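Local atomic coordinates of Polyphosphate:AMP phosphotransferase (Pseudomonas aeruginosa PAO1, PDB entry 3CZP), a protein that transfers phosphate from inorganic polyphosphate to AMP to make ADP, and less efficiently to GMP to make GDP, with magnesium as cofactor. Residues Ala7-Ile13 against Glu214-Tyr220; Met141-Glu145 against Arg387-Glu391; Ile405-Phe409 against Thr485-Ile490; Ile413-Met419 against Arg443-Asp447. One frame throughout, in Å; residues are numbered along the deposited sequence.

Contact 1: Ala7-Ile13 against Glu214-Tyr220; sequences AEVGHSI and EGADERY
H11 lays its CB over the face of the Y220 ring, 3.3 Å from the ring centroid, a CH-pi contact. The two rings are nearly parallel (20°) but slid apart, with centroids 4.7 Å apart. H11 is m and Y220 is t. Segment 7-13 is irregular; CA pairs are A7-E214 (4.8 Å), G10-A216 (7.2 Å) and I13-Y220 (5.0 Å). E214, extended t,t, accepts three hydrogen bonds at OE1: G10 N (2.8 Å), H11 N (3.0 Å) and H11 ND1 (2.8 Å), the last a His-carboxylate bond. Its OE2 takes Q160 NE2. G10 has phi/psi 101/44, where a CB would jam against the preceding carbonyl. D217 is the N-cap of the helix. Its OD2 takes Y220 N (2.9 Å) and I13 N (3.0 Å), so one capping carboxylate also holds the N-terminal segment. Water 1 joins H11 O to D217 N. I13 CD1 packs 4.0 Å from Y220 CD1. The contact ties the lead-in to helix 15-39 onto the turn between edge strand 210-214 and helix 218-238.

Contact 2: Met141-Glu145 against Arg387-Glu391; sequences MLCDE and RAYGE. With EDO (1,2-ethanediol), chain G.
This is a polar surface contact between the two fused PPK2 domains, with the C-terminal end of helix 125-144 facing helix 382-402. M141 and E391 are the nearest pair, CA atoms 7.3 Å apart. Residues 141-144 and 387-391 are helical. A salt-bridge network carries the contact. R387 (p,t,t, chi4 88°) reaches across, and its NH2 and NH1 donate to E145 OE2 at 2.9 and 3.2 Å. E145 is m,m, which brings its carboxylate near the plane of the guanidinium. NH1 of R387 also bonds E391 OE2 at 3.0 Å, one helical turn on. D144 CB lies over one face of the guanidinium. Two waters span the gap: water 3 donates to D144 OD2 (2.8 Å) and E391 OE2 (2.7 Å), and water 4 donates to E391 OE1 (2.9 Å) and weakly to E145 OE2 (2.9 Å). Water 3 thus lies between two like charges, D144 OD2 and E391 OE2, 4.3 Å apart. M141, a selenomethionine, brings CG to 3.3 Å from E391 OE2. Charge pairing extends beyond both segments: E145 also bridges to R370 on helix 370-377, and R387 to D384 on its own helix 382-402.

Contact 3: Ile405-Phe409 against Thr485-Ile490; sequences IVVKF and TINDAI
A strand of the parallel sheet in the second PPK2 domain packs against a covering helix here, as in the alpha/beta core of P-loop kinases. Strand 405-409 and helix 485-490 run nearly antiparallel, at 154°, and their axes approach to 8.9 Å. The nearest CA pairs are I405-I490 (6.9 Å) and V407-I486 (6.5 Å). I405, V407 and F409 point their CA-to-CB bonds toward the helix, while V406 and K408 point away. The helix answers with T485 and A489 toward the strand and I486 and I490 sideways. I405 is m,t; its CG2 lies 3.9 Å from A489 CB, and its CD1 lies 4.1 Å from I490 CG1. V407 is t and splits its methyls: CG2 meets A489 CB at 3.5 Å, and CG1 meets T485 CG2 at 3.7 Å and I486 CG1 at 4.3 Å. A489 CB thus touches both I405 CG2 and V407 CG2. I486 and I490 are both m,t and also pack on L287 of helix 273-292. T485 is m. Its methyl serves this interface, while OG1 bonds K481 O in its own helix. F409 is m, with chi2 -73°, and presents its ring edge to the helix: CE1 lies 3.6 Å from T485 CB, and CZ lies 3.9 Å from I486 CG1.

Contact 4: Ile413-Met419 against Arg443-Asp447; sequences IDKQTQM and RDKWD
Hydrogen bonds come first. R443, t,t,t with chi4 74°, extends to helix 415-427. Its NH1 and NH2 both donate to K415 O, at 2.9 and 3.0 Å, and NH1 also donates to Q418 OE1 at 2.8 Å. K415 O keeps its helical bond from M419 N as well (3.1 Å). Q418 is t,t with chi3 57°, and its NE2 turns to D309 O. Helix starts come next. D414 (p) is the N-cap of helix 415-427, its OD1 accepting from T417 N (2.8 Å) and T417 OG1 (3.0 Å). K445 occupies the N-cap position of helix 446-460, after 3-10 residues 443-444. Contacts round the W446 ring and the R443 guanidinium complete the set. W446, t with chi2 -83°, points toward the first segment. K415 CG (m,t) sits over its six-membered ring, 3.7 Å from the centroid and 17° off the normal, a CH-pi contact. I413 O lies at the ring edge, 3.2 Å from W446 CH2, and Q418 NE2 is 3.5 Å from W446 CZ3. CB of M419, a selenomethionine, covers one guanidinium face of R443, 3.5 Å from NH2. The closest CA pair is K415-R443, 7.9 Å. The start of helix 446-460 thus meets an N-capped helix leaving the C-terminal end of parallel strand 404-412, as in alpha/beta P-loop folds.

Contact 1 lies in the first PPK2 repeat, at edge strand 210-214 of its five-stranded parallel sheet. Contacts 3 and 4 lie in the second repeat, whose sheet has the same 2-3-1-4-5 strand order. Contact 2 joins the repeats; its centre is about 36 Å from that of contact 1, 26 Å from contact 3 and 31 Å from contact 4. Along the chain, contacts 1 and 2 cross. Contact 3 follows, and both segments of contact 4 fall between 405-409 and 485-490. Helix 382-402 of contact 2 leads into strand 404-412 of contact 3, which leads into helix 415-427 of contact 4. Contacts 1 and 4 are about 67 Å apart between centres. The first repeat seems to be catalytically inactive and might serve dimerization.

Contact 1: Ala7-Ile13 against Glu214-Tyr220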
loop_
_atom_site.group_PDB
_atom_site.type_symbol
_atom_site.label_atom_id
_atom_site.label_comp_id
_atom_site.label_asym_id
_atom_site.label_seq_id
_atom_site.Cartn_x
_atom_site.Cartn_y
_atom_site.Cartn_z
ATOM N N ALA A 7 5.852 3.163 40.765
ATOM C CA ALA A 7 6.067 1.880 40.127
ATOM C C ALA A 7 7.465 1.353 40.527
ATOM O O ALA A 7 8.128 0.610 39.764
ATOM C CB ALA A 7 5.964 2.034 38.598
ATOM N N GLU A 8 7.934 1.795 41.689
ATOM C CA GLU A 8 9.193 1.302 42.250
ATOM C C GLU A 8 8.978 0.700 43.630
ATOM O O GLU A 8 9.945 0.267 44.261
ATOM C CB GLU A 8 10.229 2.433 42.286
ATOM C CG GLU A 8 10.705 2.794 40.898
ATOM C CD GLU A 8 11.845 3.764 40.868
ATOM O OE1 GLU A 8 12.227 4.262 41.929
ATOM O OE2 GLU A 8 12.356 4.038 39.769
ATOM N N VAL A 9 7.707 0.651 44.057
ATOM C CA VAL A 9 7.295 0.129 45.376
ATOM C C VAL A 9 7.330 -1.425 45.424
ATOM O O VAL A 9 7.360 -2.021 46.510
ATOM C CB VAL A 9 5.867 0.669 45.796
ATOM C CG1 VAL A 9 5.416 0.049 47.177
ATOM C CG2 VAL A 9 5.839 2.240 45.831
ATOM N N GLY A 10 7.322 -2.093 44.267
ATOM C CA GLY A 10 7.540 -3.564 44.245
ATOM C C GLY A 10 6.277 -4.402 44.103
ATOM O O GLY A 10 6.119 -5.435 44.786
ATOM N N HIS A 11 5.394 -3.971 43.200
ATOM C CA HIS A 11 4.119 -4.666 42.926
ATOM C C HIS A 11 4.348 -6.133 42.505
ATOM O O HIS A 11 5.255 -6.407 41.732
ATOM C CB HIS A 11 3.338 -3.947 41.827
ATOM C CG HIS A 11 3.019 -2.519 42.115
ATOM N ND1 HIS A 11 3.911 -1.494 41.872
ATOM C CD2 HIS A 11 1.876 -1.930 42.548
ATOM C CE1 HIS A 11 3.339 -0.340 42.161
ATOM N NE2 HIS A 11 2.101 -0.572 42.557
ATOM N N SER A 12 3.517 -7.022 43.057
ATOM C CA SER A 12 3.559 -8.493 42.924
ATOM C C SER A 12 2.137 -9.002 42.824
ATOM O O SER A 12 1.251 -8.470 43.499
ATOM C CB SER A 12 4.016 -9.149 44.245
ATOM O OG SER A 12 5.407 -9.325 44.315
ATOM N N ILE A 13 1.928 -10.104 42.101
ATOM C CA ILE A 13 0.673 -10.849 42.195
ATOM C C ILE A 13 1.043 -12.319 42.298
ATOM O O ILE A 13 1.874 -12.821 41.540
ATOM C CB ILE A 13 -0.267 -10.600 41.004
ATOM C CG1 ILE A 13 -0.728 -9.142 40.999
ATOM C CG2 ILE A 13 -1.484 -11.535 41.037
ATOM C CD1 ILE A 13 -1.561 -8.778 39.780
ATOM N N GLU A 214 5.081 -1.291 36.687
ATOM C CA GLU A 214 6.281 -1.898 37.245
ATOM C C GLU A 214 6.513 -3.311 36.676
ATOM O O GLU A 214 5.636 -4.183 36.725
ATOM C CB GLU A 214 6.210 -1.945 38.785
ATOM C CG GLU A 214 7.546 -2.385 39.382
ATOM C CD GLU A 214 7.613 -2.286 40.905
ATOM O OE1 GLU A 214 6.638 -1.779 41.519
ATOM O OE2 GLU A 214 8.663 -2.707 41.474
ATOM N N GLY A 215 7.703 -3.540 36.136
ATOM C CA GLY A 215 7.958 -4.752 35.378
ATOM C C GLY A 215 8.722 -5.857 36.081
ATOM O O GLY A 215 9.101 -6.858 35.455
ATOM N N ALA A 216 8.942 -5.704 37.378
ATOM C CA ALA A 216 9.789 -6.613 38.112
ATOM C C ALA A 216 9.046 -7.936 38.283
ATOM O O ALA A 216 9.653 -8.978 38.172
ATOM C CB ALA A 216 10.205 -6.002 39.451
ATOM N N ASP A 217 7.729 -7.874 38.483
ATOM C CA ASP A 217 6.906 -9.064 38.582
ATOM C C ASP A 217 6.148 -9.397 37.275
ATOM O O ASP A 217 5.268 -8.661 36.842
ATOM C CB ASP A 217 5.969 -8.981 39.799
ATOM C CG ASP A 217 5.268 -10.292 40.069
ATOM O OD1 ASP A 217 5.940 -11.292 40.391
ATOM O OD2 ASP A 217 4.024 -10.335 40.004
ATOM N N GLU A 218 6.484 -10.550 36.681
ATOM C CA GLU A 218 5.894 -11.007 35.419
ATOM C C GLU A 218 4.366 -11.066 35.532
ATOM O O GLU A 218 3.630 -10.587 34.658
ATOM C CB GLU A 218 6.348 -12.419 35.096
ATOM C CG GLU A 218 7.701 -12.627 34.524
ATOM C CD GLU A 218 7.933 -14.143 34.251
ATOM O OE1 GLU A 218 7.618 -15.001 35.119
ATOM O OE2 GLU A 218 8.382 -14.485 33.139
ATOM N N ARG A 219 3.890 -11.674 36.617
ATOM C CA ARG A 219 2.448 -11.791 36.864
ATOM C C ARG A 219 1.755 -10.445 37.007
ATOM O O ARG A 219 0.777 -10.164 36.342
ATOM C CB ARG A 219 2.188 -12.639 38.106
ATOM C CG ARG A 219 2.591 -14.059 37.891
ATOM C CD ARG A 219 2.245 -14.921 38.991
ATOM N NE ARG A 219 2.976 -16.153 38.788
ATOM C CZ ARG A 219 4.069 -16.530 39.453
ATOM N NH1 ARG A 219 4.626 -17.700 39.140
ATOM N NH2 ARG A 219 4.595 -15.787 40.424
ATOM N N TYR A 220 2.264 -9.589 37.866
ATOM C CA TYR A 220 1.685 -8.257 37.996
ATOM C C TYR A 220 1.689 -7.440 36.672
ATOM O O TYR A 220 0.718 -6.768 36.364
ATOM C CB TYR A 220 2.455 -7.462 39.031
ATOM C CG TYR A 220 2.068 -6.017 39.076
ATOM C CD1 TYR A 220 0.949 -5.605 39.777
ATOM C CD2 TYR A 220 2.803 -5.070 38.395
ATOM C CE1 TYR A 220 0.578 -4.292 39.810
ATOM C CE2 TYR A 220 2.432 -3.741 38.412
ATOM C CZ TYR A 220 1.336 -3.349 39.166
ATOM O OH TYR A 220 0.958 -2.023 39.159
HETATM O O HOH W 1 6.245 -5.554 39.047
HETATM O O HOH W 2 4.369 -13.284 41.739
#

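Contact 2: Met141-Glu145 against Arg387-Glu391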
loop_
_atom_site.group_PDB
_atom_site.type_symbol
_atom_site.label_atom_id
_atom_site.label_comp_id
_atom_site.label_asym_id
_atom_site.label_seq_id
_atom_site.Cartn_x
_atom_site.Cartn_y
_atom_site.Cartn_z
HETATM N N MSE A 141 -4.705 14.014 17.032
HETATM C CA MSE A 141 -5.453 13.935 15.787
HETATM C C MSE A 141 -5.990 12.515 15.593
HETATM O O MSE A 141 -7.096 12.312 15.154
HETATM C CB MSE A 141 -4.532 14.356 14.632
HETATM C CG MSE A 141 -5.071 14.088 13.235
HETATM SE SE MSE A 141 -3.858 14.673 11.835
HETATM C CE MSE A 141 -2.223 13.847 12.506
ATOM N N LEU A 142 -5.154 11.541 15.897
ATOM C CA LEU A 142 -5.562 10.153 15.796
ATOM C C LEU A 142 -6.698 9.837 16.670
ATOM O O LEU A 142 -7.615 9.137 16.227
ATOM C CB LEU A 142 -4.454 9.212 16.176
ATOM C CG LEU A 142 -3.263 9.210 15.258
ATOM C CD1 LEU A 142 -2.269 8.135 15.751
ATOM C CD2 LEU A 142 -3.686 8.974 13.793
ATOM N N CYS A 143 -6.642 10.323 17.899
ATOM C CA CYS A 143 -7.732 10.145 18.869
ATOM C C CYS A 143 -8.946 10.960 18.514
ATOM O O CYS A 143 -10.068 10.489 18.687
ATOM C CB CYS A 143 -7.282 10.472 20.299
ATOM S SG CYS A 143 -6.041 9.337 20.897
ATOM N N ASP A 144 -8.741 12.171 18.007
ATOM C CA ASP A 144 -9.870 12.989 17.446
ATOM C C ASP A 144 -10.575 12.276 16.282
ATOM O O ASP A 144 -11.765 12.373 16.119
ATOM C CB ASP A 144 -9.352 14.334 16.937
ATOM C CG ASP A 144 -9.148 15.368 18.031
ATOM O OD1 ASP A 144 -9.721 15.229 19.139
ATOM O OD2 ASP A 144 -8.395 16.351 17.797
ATOM N N GLU A 145 -9.813 11.573 15.458
ATOM C CA GLU A 145 -10.339 10.724 14.377
ATOM C C GLU A 145 -11.009 9.398 14.818
ATOM O O GLU A 145 -11.712 8.761 14.045
ATOM C CB GLU A 145 -9.171 10.426 13.399
ATOM C CG GLU A 145 -8.723 11.642 12.577
ATOM C CD GLU A 145 -9.664 11.994 11.425
ATOM O OE1 GLU A 145 -10.044 11.083 10.630
ATOM O OE2 GLU A 145 -10.038 13.181 11.285
ATOM N N ARG A 387 -10.753 21.725 13.362
ATOM C CA ARG A 387 -9.455 21.185 13.774
ATOM C C ARG A 387 -8.553 20.870 12.592
ATOM O O ARG A 387 -7.352 20.742 12.764
ATOM C CB ARG A 387 -9.622 19.972 14.690
ATOM C CG ARG A 387 -10.294 18.744 14.092
ATOM C CD ARG A 387 -10.436 17.610 15.090
ATOM N NE ARG A 387 -11.237 16.549 14.482
ATOM C CZ ARG A 387 -10.781 15.541 13.740
ATOM N NH1 ARG A 387 -9.503 15.411 13.471
ATOM N NH2 ARG A 387 -11.640 14.669 13.228
ATOM N N ALA A 388 -9.120 20.769 11.395
ATOM C CA ALA A 388 -8.354 20.435 10.169
ATOM C C ALA A 388 -7.275 21.455 9.753
ATOM O O ALA A 388 -6.234 21.067 9.222
ATOM C CB ALA A 388 -9.277 20.162 8.983
ATOM N N TYR A 389 -7.538 22.735 9.992
ATOM C CA TYR A 389 -6.595 23.789 9.636
ATOM C C TYR A 389 -5.251 23.572 10.321
ATOM O O TYR A 389 -4.202 23.585 9.676
ATOM C CB TYR A 389 -7.158 25.162 10.007
ATOM C CG TYR A 389 -8.480 25.482 9.345
ATOM C CD1 TYR A 389 -8.552 25.727 7.980
ATOM C CD2 TYR A 389 -9.654 25.539 10.084
ATOM C CE1 TYR A 389 -9.757 26.020 7.370
ATOM C CE2 TYR A 389 -10.863 25.832 9.482
ATOM C CZ TYR A 389 -10.909 26.071 8.126
ATOM O OH TYR A 389 -12.111 26.362 7.523
ATOM N N GLY A 390 -5.292 23.371 11.634
ATOM C CA GLY A 390 -4.061 23.137 12.431
ATOM C C GLY A 390 -3.373 21.855 12.076
ATOM O O GLY A 390 -2.157 21.785 11.971
ATOM N N GLU A 391 -4.168 20.809 11.950
ATOM C CA GLU A 391 -3.717 19.524 11.383
ATOM C C GLU A 391 -3.010 19.655 10.015
ATOM O O GLU A 391 -1.957 19.054 9.777
ATOM C CB GLU A 391 -4.927 18.583 11.281
ATOM C CG GLU A 391 -5.351 18.100 12.621
ATOM C CD GLU A 391 -6.625 17.315 12.656
ATOM O OE1 GLU A 391 -7.338 17.202 11.631
ATOM O OE2 GLU A 391 -6.868 16.778 13.758
HETATM C C1 EDO G . -8.944 14.047 21.636
HETATM O O1 EDO G . -10.180 13.301 21.636
HETATM C C2 EDO G . -9.143 15.443 22.262
HETATM O O2 EDO G . -8.839 16.535 21.366
HETATM O O HOH W 3 -6.254 17.393 16.314
HETATM O O HOH W 4 -7.594 14.543 10.495
#

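Contact 3: Ile405-Phe409 against Thr485-Ile490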
loop_
_atom_site.group_PDB
_atom_site.type_symbol
_atom_site.label_atom_id
_atom_site.label_comp_id
_atom_site.label_asym_id
_atom_site.label_seq_id
_atom_site.Cartn_x
_atom_site.Cartn_y
_atom_site.Cartn_z
ATOM N N ILE A 405 9.271 20.848 -1.016
ATOM C CA ILE A 405 8.804 22.142 -1.488
ATOM C C ILE A 405 7.318 22.095 -1.731
ATOM O O ILE A 405 6.862 21.411 -2.602
ATOM C CB ILE A 405 9.548 22.528 -2.778
ATOM C CG1 ILE A 405 11.072 22.494 -2.543
ATOM C CG2 ILE A 405 9.113 23.934 -3.305
ATOM C CD1 ILE A 405 11.851 22.623 -3.814
ATOM N N VAL A 406 6.558 22.857 -0.975
ATOM C CA VAL A 406 5.116 22.818 -1.050
ATOM C C VAL A 406 4.540 24.116 -1.687
ATOM O O VAL A 406 4.734 25.249 -1.170
ATOM C CB VAL A 406 4.559 22.592 0.344
ATOM C CG1 VAL A 406 3.052 22.638 0.339
ATOM C CG2 VAL A 406 5.129 21.271 0.944
ATOM N N VAL A 407 3.854 23.945 -2.818
ATOM C CA VAL A 407 3.227 25.054 -3.528
ATOM C C VAL A 407 1.716 24.796 -3.591
ATOM O O VAL A 407 1.314 23.672 -3.850
ATOM C CB VAL A 407 3.896 25.216 -4.912
ATOM C CG1 VAL A 407 3.379 26.442 -5.586
ATOM C CG2 VAL A 407 5.472 25.397 -4.719
ATOM N N LYS A 408 0.889 25.808 -3.314
ATOM C CA LYS A 408 -0.570 25.652 -3.223
ATOM C C LYS A 408 -1.311 26.716 -4.049
ATOM O O LYS A 408 -1.116 27.909 -3.849
ATOM C CB LYS A 408 -1.001 25.800 -1.749
ATOM C CG LYS A 408 -0.523 24.698 -0.810
ATOM C CD LYS A 408 -1.120 24.877 0.582
ATOM C CE LYS A 408 -0.536 26.041 1.362
ATOM N NZ LYS A 408 -0.919 26.072 2.869
ATOM N N PHE A 409 -2.180 26.285 -4.955
ATOM C CA PHE A 409 -2.874 27.187 -5.868
ATOM C C PHE A 409 -4.389 27.161 -5.644
ATOM O O PHE A 409 -5.004 26.103 -5.631
ATOM C CB PHE A 409 -2.574 26.791 -7.341
ATOM C CG PHE A 409 -1.092 26.894 -7.742
ATOM C CD1 PHE A 409 -0.478 28.134 -7.930
ATOM C CD2 PHE A 409 -0.329 25.762 -7.909
ATOM C CE1 PHE A 409 0.829 28.226 -8.262
ATOM C CE2 PHE A 409 0.993 25.865 -8.277
ATOM C CZ PHE A 409 1.570 27.088 -8.446
ATOM N N THR A 485 5.366 30.496 -10.241
ATOM C CA THR A 485 5.336 30.263 -8.811
ATOM C C THR A 485 6.095 29.014 -8.396
ATOM O O THR A 485 6.872 29.024 -7.411
ATOM C CB THR A 485 3.910 30.136 -8.274
ATOM O OG1 THR A 485 3.145 31.303 -8.601
ATOM C CG2 THR A 485 3.943 29.946 -6.732
ATOM N N ILE A 486 5.826 27.920 -9.079
ATOM C CA ILE A 486 6.585 26.707 -8.861
ATOM C C ILE A 486 8.080 27.004 -8.940
ATOM O O ILE A 486 8.806 26.710 -8.015
ATOM C CB ILE A 486 6.166 25.581 -9.826
ATOM C CG1 ILE A 486 4.738 25.111 -9.478
ATOM C CG2 ILE A 486 7.084 24.368 -9.745
ATOM C CD1 ILE A 486 4.183 24.213 -10.537
ATOM N N ASN A 487 8.509 27.615 -10.040
ATOM C CA ASN A 487 9.890 27.961 -10.273
ATOM C C ASN A 487 10.457 28.893 -9.211
ATOM O O ASN A 487 11.578 28.674 -8.748
ATOM C CB ASN A 487 10.044 28.644 -11.659
ATOM C CG ASN A 487 9.772 27.683 -12.853
ATOM O OD1 ASN A 487 9.859 26.467 -12.714
ATOM N ND2 ASN A 487 9.471 28.251 -14.032
ATOM N N ASP A 488 9.712 29.955 -8.855
ATOM C CA ASP A 488 10.160 30.858 -7.747
ATOM C C ASP A 488 10.368 30.042 -6.440
ATOM O O ASP A 488 11.320 30.280 -5.697
ATOM C CB ASP A 488 9.134 31.969 -7.438
ATOM C CG ASP A 488 9.026 33.008 -8.518
ATOM O OD1 ASP A 488 9.891 33.055 -9.424
ATOM O OD2 ASP A 488 8.049 33.804 -8.440
ATOM N N ALA A 489 9.455 29.105 -6.158
ATOM C CA ALA A 489 9.528 28.292 -4.929
ATOM C C ALA A 489 10.755 27.352 -4.883
ATOM O O ALA A 489 11.409 27.229 -3.857
ATOM C CB ALA A 489 8.210 27.513 -4.681
ATOM N N ILE A 490 11.068 26.696 -5.991
ATOM C CA ILE A 490 12.292 25.857 -6.094
ATOM C C ILE A 490 13.564 26.712 -5.972
ATOM O O ILE A 490 14.453 26.389 -5.202
ATOM C CB ILE A 490 12.351 25.061 -7.417
ATOM C CG1 ILE A 490 11.153 24.100 -7.560
ATOM C CG2 ILE A 490 13.647 24.271 -7.504
ATOM C CD1 ILE A 490 10.984 23.476 -8.990
#

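Contact 4: Ile413-Met419 against Arg443-Asp447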
loop_
_atom_site.group_PDB
_atom_site.type_symbol
_atom_site.label_atom_id
_atom_site.label_comp_id
_atom_site.label_asym_id
_atom_site.label_seq_id
_atom_site.Cartn_x
_atom_site.Cartn_y
_atom_site.Cartn_z
ATOM N N ILE A 413 -12.025 32.205 -10.426
ATOM C CA ILE A 413 -12.746 32.774 -11.553
ATOM C C ILE A 413 -14.028 33.396 -11.006
ATOM O O ILE A 413 -14.432 33.076 -9.866
ATOM C CB ILE A 413 -13.099 31.751 -12.700
ATOM C CG1 ILE A 413 -14.048 30.659 -12.243
ATOM C CG2 ILE A 413 -11.844 31.153 -13.388
ATOM C CD1 ILE A 413 -14.278 29.536 -13.335
ATOM N N ASP A 414 -14.672 34.278 -11.786
ATOM C CA ASP A 414 -15.959 34.835 -11.346
ATOM C C ASP A 414 -17.125 33.989 -11.852
ATOM O O ASP A 414 -16.919 33.028 -12.626
ATOM C CB ASP A 414 -16.100 36.328 -11.654
ATOM C CG ASP A 414 -15.959 36.652 -13.128
ATOM O OD1 ASP A 414 -16.419 35.832 -13.943
ATOM O OD2 ASP A 414 -15.391 37.737 -13.455
ATOM N N LYS A 415 -18.328 34.299 -11.360
ATOM C CA LYS A 415 -19.527 33.474 -11.635
ATOM C C LYS A 415 -19.868 33.506 -13.112
ATOM O O LYS A 415 -20.336 32.519 -13.684
ATOM C CB LYS A 415 -20.761 34.011 -10.874
ATOM C CG LYS A 415 -20.671 34.076 -9.358
ATOM C CD LYS A 415 -21.981 34.649 -8.775
ATOM C CE LYS A 415 -21.823 35.294 -7.399
ATOM N NZ LYS A 415 -23.133 35.963 -6.995
ATOM N N GLN A 416 -19.642 34.682 -13.689
ATOM C CA GLN A 416 -19.933 34.997 -15.072
ATOM C C GLN A 416 -19.025 34.196 -16.000
ATOM O O GLN A 416 -19.492 33.629 -16.978
ATOM C CB GLN A 416 -19.764 36.520 -15.324
ATOM C CG GLN A 416 -20.850 37.493 -14.668
ATOM C CD GLN A 416 -20.545 37.868 -13.194
ATOM O OE1 GLN A 416 -19.626 37.333 -12.580
ATOM N NE2 GLN A 416 -21.308 38.790 -12.649
ATOM N N THR A 417 -17.736 34.148 -15.681
ATOM C CA THR A 417 -16.751 33.321 -16.429
ATOM C C THR A 417 -16.984 31.811 -16.257
ATOM O O THR A 417 -16.874 31.028 -17.212
ATOM C CB THR A 417 -15.309 33.678 -16.011
ATOM O OG1 THR A 417 -15.016 34.997 -16.478
ATOM C CG2 THR A 417 -14.286 32.690 -16.569
ATOM N N GLN A 418 -17.367 31.401 -15.060
ATOM C CA GLN A 418 -17.733 30.019 -14.862
ATOM C C GLN A 418 -18.789 29.613 -15.854
ATOM O O GLN A 418 -18.640 28.607 -16.529
ATOM C CB GLN A 418 -18.277 29.791 -13.463
ATOM C CG GLN A 418 -18.197 28.356 -13.061
ATOM C CD GLN A 418 -18.717 28.141 -11.699
ATOM O OE1 GLN A 418 -19.860 28.481 -11.431
ATOM N NE2 GLN A 418 -17.880 27.609 -10.787
HETATM N N MSE A 419 -19.860 30.398 -15.948
HETATM C CA MSE A 419 -20.967 30.042 -16.797
HETATM C C MSE A 419 -20.645 29.983 -18.298
HETATM O O MSE A 419 -21.222 29.147 -19.015
HETATM C CB MSE A 419 -22.083 31.041 -16.600
HETATM C CG MSE A 419 -23.287 30.809 -17.449
HETATM SE SE MSE A 419 -24.194 32.518 -17.337
HETATM C CE MSE A 419 -22.649 33.799 -17.411
ATOM N N ARG A 443 -22.807 25.686 -7.880
ATOM C CA ARG A 443 -22.804 27.058 -8.379
ATOM C C ARG A 443 -23.778 27.946 -7.573
ATOM O O ARG A 443 -23.526 29.136 -7.385
ATOM C CB ARG A 443 -23.130 27.043 -9.879
ATOM C CG ARG A 443 -23.449 28.400 -10.494
ATOM C CD ARG A 443 -23.672 28.295 -12.019
ATOM N NE ARG A 443 -23.889 29.615 -12.622
ATOM C CZ ARG A 443 -22.935 30.523 -12.812
ATOM N NH1 ARG A 443 -21.679 30.281 -12.452
ATOM N NH2 ARG A 443 -23.237 31.691 -13.336
ATOM N N ASP A 444 -24.877 27.356 -7.090
ATOM C CA ASP A 444 -25.827 28.042 -6.187
ATOM C C ASP A 444 -25.332 28.059 -4.717
ATOM O O ASP A 444 -26.028 28.558 -3.832
ATOM C CB ASP A 444 -27.233 27.396 -6.268
ATOM C CG ASP A 444 -27.841 27.401 -7.701
ATOM O OD1 ASP A 444 -27.176 27.833 -8.676
ATOM O OD2 ASP A 444 -29.004 26.947 -7.846
ATOM N N LYS A 445 -24.137 27.489 -4.487
ATOM C CA LYS A 445 -23.476 27.497 -3.180
ATOM C C LYS A 445 -22.221 28.378 -3.229
ATOM O O LYS A 445 -21.363 28.287 -2.367
ATOM C CB LYS A 445 -23.090 26.068 -2.743
ATOM C CG LYS A 445 -24.252 25.069 -2.613
ATOM C CD LYS A 445 -23.791 23.701 -2.059
ATOM C CE LYS A 445 -24.114 23.503 -0.572
ATOM N NZ LYS A 445 -25.584 23.271 -0.307
ATOM N N TRP A 446 -22.142 29.260 -4.227
ATOM C CA TRP A 446 -20.959 30.120 -4.473
ATOM C C TRP A 446 -20.360 30.950 -3.302
ATOM O O TRP A 446 -19.130 30.953 -3.104
ATOM C CB TRP A 446 -21.262 31.079 -5.618
ATOM C CG TRP A 446 -20.056 31.885 -6.050
ATOM C CD1 TRP A 446 -19.576 33.036 -5.475
ATOM C CD2 TRP A 446 -19.200 31.600 -7.147
ATOM N NE1 TRP A 446 -18.455 33.471 -6.147
ATOM C CE2 TRP A 446 -18.206 32.611 -7.182
ATOM C CE3 TRP A 446 -19.182 30.601 -8.116
ATOM C CZ2 TRP A 446 -17.218 32.646 -8.140
ATOM C CZ3 TRP A 446 -18.189 30.638 -9.064
ATOM C CH2 TRP A 446 -17.219 31.652 -9.072
ATOM N N ASP A 447 -21.203 31.681 -2.569
ATOM C CA ASP A 447 -20.716 32.502 -1.453
ATOM C C ASP A 447 -20.250 31.645 -0.262
ATOM O O ASP A 447 -19.482 32.150 0.587
ATOM C CB ASP A 447 -21.736 33.577 -1.003
ATOM C CG ASP A 447 -21.584 34.921 -1.767
ATOM O OD1 ASP A 447 -20.844 34.984 -2.769
ATOM O OD2 ASP A 447 -22.212 35.942 -1.378
#